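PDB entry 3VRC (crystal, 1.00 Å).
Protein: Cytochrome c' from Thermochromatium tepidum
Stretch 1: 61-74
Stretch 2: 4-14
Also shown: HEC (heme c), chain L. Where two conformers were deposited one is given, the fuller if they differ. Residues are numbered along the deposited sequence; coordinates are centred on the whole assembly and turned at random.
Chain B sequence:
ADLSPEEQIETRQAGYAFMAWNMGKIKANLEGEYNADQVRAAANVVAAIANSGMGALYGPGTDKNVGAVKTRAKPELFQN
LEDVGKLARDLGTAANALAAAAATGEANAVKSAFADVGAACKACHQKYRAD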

ATOM      1  N   GLY B  61      -9.046  13.193 -16.956  1.00 22.75           N
ATOM      2  CA  GLY B  61      -8.822  14.346 -16.118  1.00 23.77           C
ATOM      3  C   GLY B  61      -7.651  14.175 -15.193  1.00 18.73           C
ATOM      4  O   GLY B  61      -7.279  15.120 -14.483  1.00 22.29           O
ATOM      5  N   THR B  62      -7.031  12.988 -15.216  1.00 18.21           N
ATOM      6  CA  THR B  62      -5.915  12.741 -14.311  1.00 17.32           C
ATOM      7  C   THR B  62      -4.528  12.992 -14.930  1.00 18.56           C
ATOM      8  O   THR B  62      -3.473  12.656 -14.339  1.00 18.94           O
ATOM      9  CB  THR B  62      -5.919  11.324 -13.668  1.00 14.37           C
ATOM     10  OG1 THR B  62      -5.610  10.340 -14.683  1.00 14.99           O
ATOM     11  CG2 THR B  62      -7.182  11.042 -12.950  1.00 16.60           C
ATOM     12  N   ASP B  63      -4.535  13.574 -16.122  1.00 20.27           N
ATOM     13  CA  ASP B  63      -3.298  14.011 -16.816  1.00 23.04           C
ATOM     14  C   ASP B  63      -2.710  15.399 -16.414  1.00 26.64           C
ATOM     15  O   ASP B  63      -1.575  15.768 -16.797  1.00 46.11           O
ATOM     16  CB  ASP B  63      -3.444  13.812 -18.330  1.00 30.26           C
ATOM     17  CG  ASP B  63      -4.672  14.510 -18.925  1.00 31.50           C
ATOM     18  OD1 ASP B  63      -5.658  14.854 -18.215  1.00 29.68           O
ATOM     19  OD2 ASP B  63      -4.656  14.721 -20.166  1.00 39.77           O
ATOM     20  N   LYS B  64      -3.490  16.136 -15.630  1.00 32.78           N
ATOM     21  CA  LYS B  64      -3.203  17.520 -15.349  1.00 34.46           C
ATOM     22  C   LYS B  64      -3.056  17.601 -13.873  1.00 28.61           C
ATOM     23  O   LYS B  64      -3.592  16.771 -13.148  1.00 29.66           O
ATOM     24  CB  LYS B  64      -4.390  18.406 -15.768  1.00 41.57           C
ATOM     25  CG  LYS B  64      -5.029  18.114 -17.125  1.00 43.05           C
ATOM     26  CD  LYS B  64      -6.220  19.036 -17.372  1.00 53.21           C
ATOM     27  CE  LYS B  64      -7.387  18.757 -16.427  1.00 55.96           C
ATOM     28  NZ  LYS B  64      -8.069  17.471 -16.736  1.00 57.93           N
ATOM     29  N   ASN B  65      -2.317  18.587 -13.408  1.00 29.13           N
ATOM     30  CA  ASN B  65      -2.352  18.898 -11.996  1.00 27.06           C
ATOM     31  C   ASN B  65      -3.759  19.345 -11.644  1.00 30.98           C
ATOM     32  O   ASN B  65      -4.461  19.904 -12.497  1.00 44.81           O
ATOM     33  CB  ASN B  65      -1.344  19.987 -11.677  1.00 27.59           C
ATOM     34  CG  ASN B  65       0.058  19.592 -12.075  1.00 27.65           C
ATOM     35  OD1 ASN B  65       0.398  18.385 -12.134  1.00 24.97           O
ATOM     36  ND2 ASN B  65       0.888  20.561 -12.306  1.00 32.86           N
ATOM     37  N   VAL B  66      -4.181  19.099 -10.410  1.00 32.18           N
ATOM     38  CA  VAL B  66      -5.506  19.527  -9.923  1.00 31.71           C
ATOM     39  C   VAL B  66      -5.267  20.451  -8.712  1.00 42.54           C
ATOM     40  O   VAL B  66      -5.052  19.954  -7.590  1.00 49.48           O
ATOM     41  CB  VAL B  66      -6.394  18.305  -9.562  1.00 46.24           C
ATOM     42  CG1 VAL B  66      -7.794  18.750  -9.151  1.00 45.31           C
ATOM     43  CG2 VAL B  66      -6.469  17.335 -10.740  1.00 35.24           C
ATOM     44  N   GLY B  67      -5.262  21.770  -8.936  1.00 48.49           N
ATOM     45  CA  GLY B  67      -4.837  22.723  -7.902  1.00 52.74           C
ATOM     46  C   GLY B  67      -3.461  22.409  -7.311  1.00 51.57           C
ATOM     47  O   GLY B  67      -2.475  22.279  -8.053  1.00 54.49           O
ATOM     48  N   ALA B  68      -3.405  22.274  -5.977  1.00 41.11           N
ATOM     49  CA  ALA B  68      -2.172  21.934  -5.247  1.00 38.62           C
ATOM     50  C   ALA B  68      -1.728  20.465  -5.440  1.00 35.84           C
ATOM     51  O   ALA B  68      -0.597  20.084  -5.057  1.00 40.07           O
ATOM     52  CB  ALA B  68      -2.331  22.244  -3.760  1.00 45.00           C
ATOM     53  N   VAL B  69      -2.625  19.643  -5.990  1.00 33.23           N
ATOM     54  CA  VAL B  69      -2.315  18.234  -6.326  1.00 27.02           C
ATOM     55  C   VAL B  69      -1.647  18.103  -7.707  1.00 24.36           C
ATOM     56  O   VAL B  69      -2.259  18.242  -8.757  1.00 27.24           O
ATOM     57  CB  VAL B  69      -3.561  17.319  -6.219  1.00 30.43           C
ATOM     58  CG1 VAL B  69      -3.223  15.880  -6.622  1.00 28.50           C
ATOM     59  CG2 VAL B  69      -4.159  17.407  -4.804  1.00 27.56           C
ATOM     60  N   LYS B  70      -0.351  17.901  -7.665  1.00 21.49           N
ATOM     61  CA  LYS B  70       0.474  17.840  -8.878  1.00 19.64           C
ATOM     62  C   LYS B  70       0.753  16.384  -9.223  1.00 18.83           C
ATOM     63  O   LYS B  70       0.963  15.559  -8.341  1.00 26.03           O
ATOM     64  CB  LYS B  70       1.786  18.539  -8.652  1.00 24.52           C
ATOM     65  CG  LYS B  70       1.565  19.999  -8.349  1.00 30.43           C
ATOM     66  CD  LYS B  70       2.766  20.874  -8.678  1.00 39.69           C
ATOM     67  CE  LYS B  70       2.497  22.332  -8.309  1.00 53.03           C
ATOM     68  NZ  LYS B  70       1.309  22.960  -8.968  1.00 67.86           N
ATOM     69  N   THR B  71       0.720  16.043 -10.500  1.00 17.15           N
ATOM     70  CA  THR B  71       1.056  14.733 -10.985  1.00 14.80           C
ATOM     71  C   THR B  71       2.399  14.725 -11.682  1.00 14.18           C
ATOM     72  O   THR B  71       2.762  15.712 -12.327  1.00 17.13           O
ATOM     73  CB  THR B  71      -0.085  14.161 -11.886  1.00 15.91           C
ATOM     74  OG1 THR B  71       0.300  12.846 -12.255  1.00 13.49           O
ATOM     75  CG2 THR B  71      -0.343  14.960 -13.193  1.00 18.13           C
ATOM     76  N   ARG B  72       3.128  13.615 -11.550  1.00 12.87           N
ATOM     77  CA  ARG B  72       4.314  13.373 -12.331  1.00 13.86           C
ATOM     78  C   ARG B  72       4.060  12.448 -13.513  1.00 12.58           C
ATOM     79  O   ARG B  72       5.050  12.047 -14.191  1.00 14.64           O
ATOM     80  CB  ARG B  72       5.390  12.760 -11.413  1.00 13.59           C
ATOM     81  CG  ARG B  72       5.927  13.781 -10.397  1.00 14.94           C
ATOM     82  CD  ARG B  72       6.856  13.193  -9.333  1.00 17.02           C
ATOM     83  NE  ARG B  72       8.068  12.629  -9.936  1.00 16.72           N
ATOM     84  CZ  ARG B  72       8.958  11.897  -9.274  1.00 16.86           C
ATOM     85  NH1 ARG B  72       8.815  11.626  -7.964  1.00 19.07           N
ATOM     86  NH2 ARG B  72      10.004  11.426  -9.945  1.00 20.45           N
ATOM     87  N   ALA B  73       2.810  12.088 -13.802  1.00 12.24           N
ATOM     88  CA  ALA B  73       2.529  11.323 -14.978  1.00 12.81           C
ATOM     89  C   ALA B  73       2.753  12.165 -16.236  1.00 12.41           C
ATOM     90  O   ALA B  73       2.174  13.244 -16.354  1.00 16.21           O
ATOM     91  CB  ALA B  73       1.112  10.796 -14.932  1.00 14.03           C
ATOM     92  N   LYS B  74       3.549  11.681 -17.181  1.00 12.24           N
ATOM     93  CA  LYS B  74       3.832  12.467 -18.400  1.00 12.55           C
ATOM     94  C   LYS B  74       2.666  12.318 -19.364  1.00 12.56           C
ATOM     95  O   LYS B  74       1.946  11.330 -19.409  1.00 12.75           O
ATOM     96  CB  LYS B  74       5.073  11.900 -19.063  1.00 14.03           C
ATOM     97  CG  LYS B  74       6.357  12.233 -18.313  1.00 15.09           C
ATOM     98  CD  LYS B  74       7.639  11.848 -19.092  1.00 15.56           C
ATOM     99  CE  LYS B  74       8.864  12.448 -18.471  1.00 16.87           C
ATOM    100  NZ  LYS B  74      10.050  12.171 -19.319  1.00 16.69           N
TER
HETATM  101 FE   HEC L 201       6.128   4.380  -9.996  1.00  8.98          FE
HETATM  102  CHA HEC L 201       5.360   7.677  -9.294  1.00  9.61           C
HETATM  103  CHB HEC L 201       7.836   4.120  -7.027  1.00  9.82           C
HETATM  104  CHC HEC L 201       6.393   1.012 -10.428  1.00  9.30           C
HETATM  105  CHD HEC L 201       4.421   4.656 -12.930  1.00 10.58           C
HETATM  106  NA  HEC L 201       6.592   5.695  -8.461  1.00  9.68           N
HETATM  107  C1A HEC L 201       6.185   6.987  -8.349  1.00  9.15           C
HETATM  108  C2A HEC L 201       6.787   7.595  -7.217  1.00 10.39           C
HETATM  109  C3A HEC L 201       7.534   6.585  -6.550  1.00 10.16           C
HETATM  110  C4A HEC L 201       7.315   5.412  -7.359  1.00  9.35           C
HETATM  111  CMA HEC L 201       8.280   6.655  -5.275  1.00 11.83           C
HETATM  112  CAA HEC L 201       6.720   9.047  -6.868  1.00 14.27           C
HETATM  113  CBA HEC L 201       6.186   9.353  -5.552  1.00 14.42           C
HETATM  114  CGA HEC L 201       4.789   8.841  -5.528  1.00 10.75           C
HETATM  115  O1A HEC L 201       4.436   8.279  -4.430  1.00 13.77           O
HETATM  116  O2A HEC L 201       3.969   8.994  -6.442  1.00 13.32           O
HETATM  117  NB  HEC L 201       6.916   2.849  -8.891  1.00  8.97           N
HETATM  118  C1B HEC L 201       7.585   2.930  -7.749  1.00  9.08           C
HETATM  119  C2B HEC L 201       8.166   1.669  -7.344  1.00  9.12           C
HETATM  120  C3B HEC L 201       7.702   0.780  -8.316  1.00  9.09           C
HETATM  121  C4B HEC L 201       6.925   1.543  -9.266  1.00  8.70           C
HETATM  122  CMB HEC L 201       8.994   1.390  -6.165  1.00 10.60           C
HETATM  123  CAB HEC L 201       7.975  -0.703  -8.494  1.00  9.73           C
HETATM  124  CBB HEC L 201       7.970  -1.547  -7.281  1.00 10.27           C
HETATM  125  NC  HEC L 201       5.510   3.062 -11.427  1.00  9.80           N
HETATM  126  C1C HEC L 201       5.734   1.710 -11.461  1.00  9.47           C
HETATM  127  C2C HEC L 201       5.258   1.103 -12.702  1.00  9.59           C
HETATM  128  C3C HEC L 201       4.674   2.184 -13.396  1.00  9.72           C
HETATM  129  C4C HEC L 201       4.875   3.367 -12.580  1.00  9.28           C
HETATM  130  CMC HEC L 201       5.443  -0.328 -13.039  1.00 11.00           C
HETATM  131  CAC HEC L 201       4.035   2.197 -14.762  1.00 10.39           C
HETATM  132  CBC HEC L 201       3.554   0.874 -15.279  1.00 11.89           C
HETATM  133  ND  HEC L 201       5.155   5.858 -10.954  1.00  9.91           N
HETATM  134  C1D HEC L 201       4.493   5.800 -12.134  1.00  9.71           C
HETATM  135  C2D HEC L 201       3.858   7.033 -12.490  1.00 10.23           C
HETATM  136  C3D HEC L 201       4.052   7.884 -11.433  1.00  9.54           C
HETATM  137  C4D HEC L 201       4.838   7.102 -10.466  1.00  9.51           C
HETATM  138  CMD HEC L 201       3.118   7.317 -13.780  1.00 11.32           C
HETATM  139  CAD HEC L 201       3.534   9.271 -11.201  1.00 11.02           C
HETATM  140  CBD HEC L 201       2.163   9.209 -10.472  1.00 10.90           C
HETATM  141  CGD HEC L 201       1.519  10.577 -10.333  1.00 10.13           C
HETATM  142  O1D HEC L 201       2.248  11.514  -9.892  1.00 10.83           O
HETATM  143  O2D HEC L 201       0.339  10.706 -10.694  1.00 11.61           O
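Stretch 2 4-14: SPEEQIETRQA

A helix packs one side against an irregular loop, with Ile-9 as the apolar plug and Arg-12 and Gln-13 tying loop and heme c together. Residues 5-14 of stretch 2 are helical, and Ser-4 caps the start: Glu-7 N donates to Ser-4 OG at 3.1 Å. Stretch 1 has no regular helix or strand, so no crossing angle applies; it meets the first helical turn at Thr-62, whose CA lies 5.1 Å from Pro-5 CA, and at Val-66, whose CA lies 5.9 Å from Glu-6 CA. The loop advances broadly in the same sense as the helix, from Thr-62 beside Pro-5 to Lys-70 and Thr-71 beside Arg-12 and Gln-13. Val-66 and Val-69, the first and last residues of a type II' turn, both point toward the helix. Ile-9 packs against both, its CD1 3.9 Å from Val-66 CG2 and its CG2 3.7 Å from Val-69 CG1. Val-69 CG2 also rests 3.7 Å from the aliphatic Glu-6 CG.

Two loop carbonyls, Thr-62 O and Lys-70 O, accept from long helix side chains, but Lys-64 O, 3.6 Å from Ile-9 CD1, is buried with no partner. Arg-12 NH2 donates to Thr-62 O (2.9 Å) and Arg-12 NH1 to Thr-62 OG1 (3.0 Å), while Arg-12 NE reaches HEC O2D at 2.8 Å. Gln-13 NE2 likewise bridges Lys-70 O and HEC O1D, 2.9 Å from each. The loop answers with Thr-71 OG1, which donates to HEC O2D at 2.6 Å.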

ATOM      1  N   SER B   4     -12.796  11.041  -7.794  1.00 14.87           N
ATOM      2  CA  SER B   4     -12.529  12.197  -8.620  1.00 14.88           C
ATOM      3  C   SER B   4     -11.146  12.077  -9.210  1.00 14.31           C
ATOM      4  O   SER B   4     -10.317  11.314  -8.719  1.00 13.58           O
ATOM      5  CB  SER B   4     -12.616  13.488  -7.791  1.00 15.95           C
ATOM      6  OG  SER B   4     -11.509  13.485  -6.870  1.00 15.47           O
ATOM      7  N   PRO B   5     -10.854  12.866 -10.219  1.00 14.59           N
ATOM      8  CA  PRO B   5      -9.498  12.869 -10.746  1.00 14.67           C
ATOM      9  C   PRO B   5      -8.437  13.192  -9.682  1.00 13.35           C
ATOM     10  O   PRO B   5      -7.395  12.531  -9.634  1.00 12.52           O
ATOM     11  CB  PRO B   5      -9.606  13.923 -11.871  1.00 17.92           C
ATOM     12  CG  PRO B   5     -11.005  13.773 -12.395  1.00 18.80           C
ATOM     13  CD  PRO B   5     -11.781  13.642 -11.106  1.00 18.01           C
ATOM     14  N   GLU B   6      -8.693  14.158  -8.821  1.00 13.13           N
ATOM     15  CA  GLU B   6      -7.780  14.477  -7.753  1.00 13.06           C
ATOM     16  C   GLU B   6      -7.537  13.273  -6.832  1.00 11.51           C
ATOM     17  O   GLU B   6      -6.402  12.969  -6.485  1.00 11.85           O
ATOM     18  CB  GLU B   6      -8.328  15.635  -6.916  1.00 15.45           C
ATOM     19  CG  GLU B   6      -7.476  15.940  -5.680  1.00 19.23           C
ATOM     20  CD  GLU B   6      -8.013  17.113  -4.903  1.00 19.16           C
ATOM     21  OE1 GLU B   6      -8.447  18.093  -5.501  1.00 25.46           O
ATOM     22  OE2 GLU B   6      -7.975  17.120  -3.675  1.00 31.65           O
ATOM     23  N   GLU B   7      -8.613  12.587  -6.476  1.00 11.84           N
ATOM     24  CA  GLU B   7      -8.480  11.418  -5.616  1.00 11.23           C
ATOM     25  C   GLU B   7      -7.731  10.284  -6.335  1.00 10.20           C
ATOM     26  O   GLU B   7      -6.999   9.535  -5.678  1.00 10.49           O
ATOM     27  CB  GLU B   7      -9.864  10.953  -5.155  1.00 13.04           C
ATOM     28  CG  GLU B   7     -10.490  11.958  -4.187  1.00 13.42           C
ATOM     29  CD  GLU B   7     -11.937  11.641  -3.948  1.00 16.20           C
ATOM     30  OE1 GLU B   7     -12.714  11.312  -4.851  1.00 18.13           O
ATOM     31  OE2 GLU B   7     -12.311  11.637  -2.769  1.00 24.00           O
ATOM     32  N   GLN B   8      -7.936  10.106  -7.629  1.00 11.33           N
ATOM     33  CA  GLN B   8      -7.218   9.054  -8.355  1.00 10.71           C
ATOM     34  C   GLN B   8      -5.720   9.350  -8.334  1.00 10.12           C
ATOM     35  O   GLN B   8      -4.905   8.452  -8.111  1.00  9.72           O
ATOM     36  CB  GLN B   8      -7.712   8.976  -9.803  1.00 12.10           C
ATOM     37  CG  GLN B   8      -9.067   8.341  -9.911  1.00 12.43           C
ATOM     38  CD  GLN B   8      -9.541   8.420 -11.352  1.00 14.13           C
ATOM     39  OE1 GLN B   8      -8.914   7.868 -12.229  1.00 15.55           O
ATOM     40  NE2 GLN B   8     -10.589   9.214 -11.592  1.00 18.47           N
ATOM     41  N   ILE B   9      -5.333  10.605  -8.555  1.00 10.50           N
ATOM     42  CA  ILE B   9      -3.914  10.984  -8.527  1.00 10.51           C
ATOM     43  C   ILE B   9      -3.359  10.716  -7.137  1.00  9.35           C
ATOM     44  O   ILE B   9      -2.292  10.105  -6.975  1.00  9.90           O
ATOM     45  CB  ILE B   9      -3.722  12.450  -8.931  1.00 11.25           C
ATOM     46  CG1 ILE B   9      -4.091  12.660 -10.413  1.00 11.96           C
ATOM     47  CG2 ILE B   9      -2.321  12.884  -8.682  1.00 11.80           C
ATOM     48  CD1 ILE B   9      -4.247  14.145 -10.779  1.00 14.67           C
ATOM     49  N   GLU B  10      -4.055  11.184  -6.099  1.00  9.73           N
ATOM     50  CA  GLU B  10      -3.523  10.980  -4.755  0.80  9.92           C
ATOM     51  C   GLU B  10      -3.430   9.503  -4.409  1.00  8.61           C
ATOM     52  O   GLU B  10      -2.485   9.083  -3.745  1.00  9.45           O
ATOM     53  CB  GLU B  10      -4.380  11.696  -3.738  0.80 11.48           C
ATOM     54  CG  GLU B  10      -4.200  13.201  -3.826  0.80 13.81           C
ATOM     55  CD  GLU B  10      -5.123  13.869  -2.886  0.80 26.31           C
ATOM     56  OE1 GLU B  10      -6.363  13.534  -2.933  0.80 21.85           O
ATOM     57  OE2 GLU B  10      -4.621  14.719  -2.088  0.80 32.27           O
ATOM     58  N   THR B  11      -4.397   8.728  -4.839  1.00  8.43           N
ATOM     59  CA  THR B  11      -4.422   7.304  -4.480  1.00  8.80           C
ATOM     60  C   THR B  11      -3.285   6.557  -5.196  1.00  8.55           C
ATOM     61  O   THR B  11      -2.642   5.689  -4.588  1.00  8.87           O
ATOM     62  CB  THR B  11      -5.760   6.700  -4.743  1.00  9.76           C
ATOM     63  OG1 THR B  11      -6.777   7.423  -3.993  1.00 11.80           O
ATOM     64  CG2 THR B  11      -5.840   5.228  -4.310  1.00 10.58           C
ATOM     65  N   ARG B  12      -3.071   6.840  -6.492  1.00  8.85           N
ATOM     66  CA  ARG B  12      -1.986   6.135  -7.161  1.00  8.66           C
ATOM     67  C   ARG B  12      -0.672   6.544  -6.561  1.00  7.93           C
ATOM     68  O   ARG B  12       0.222   5.697  -6.345  1.00  8.66           O
ATOM     69  CB  ARG B  12      -2.063   6.311  -8.694  1.00  9.31           C
ATOM     70  CG  ARG B  12      -1.710   7.708  -9.234  1.00  9.47           C
ATOM     71  CD  ARG B  12      -2.365   7.924 -10.593  1.00 10.27           C
ATOM     72  NE  ARG B  12      -1.887   9.125 -11.236  1.00 10.71           N
ATOM     73  CZ  ARG B  12      -2.505   9.714 -12.277  1.00 10.64           C
ATOM     74  NH1 ARG B  12      -3.661   9.229 -12.733  1.00 11.58           N
ATOM     75  NH2 ARG B  12      -1.897  10.741 -12.876  1.00 12.26           N
ATOM     76  N   GLN B  13      -0.474   7.833  -6.255  1.00  8.70           N
ATOM     77  CA  GLN B  13       0.737   8.283  -5.615  1.00  9.13           C
ATOM     78  C   GLN B  13       0.961   7.562  -4.287  1.00  8.81           C
ATOM     79  O   GLN B  13       2.096   7.215  -3.951  1.00  9.29           O
ATOM     80  CB  GLN B  13       0.709   9.805  -5.378  1.00 10.22           C
ATOM     81  CG  GLN B  13       0.846  10.549  -6.719  1.00 10.01           C
ATOM     82  CD  GLN B  13       0.643  12.050  -6.563  1.00 11.24           C
ATOM     83  OE1 GLN B  13       0.074  12.536  -5.565  1.00 14.62           O
ATOM     84  NE2 GLN B  13       1.033  12.787  -7.580  1.00 11.59           N
ATOM     85  N   ALA B  14      -0.105   7.353  -3.513  1.00  8.49           N
ATOM     86  CA  ALA B  14       0.003   6.632  -2.248  1.00  8.42           C
ATOM     87  C   ALA B  14       0.496   5.211  -2.489  1.00  7.90           C
ATOM     88  O   ALA B  14       1.355   4.684  -1.735  1.00  8.97           O
ATOM     89  CB  ALA B  14      -1.348   6.613  -1.522  1.00  9.41           C
TER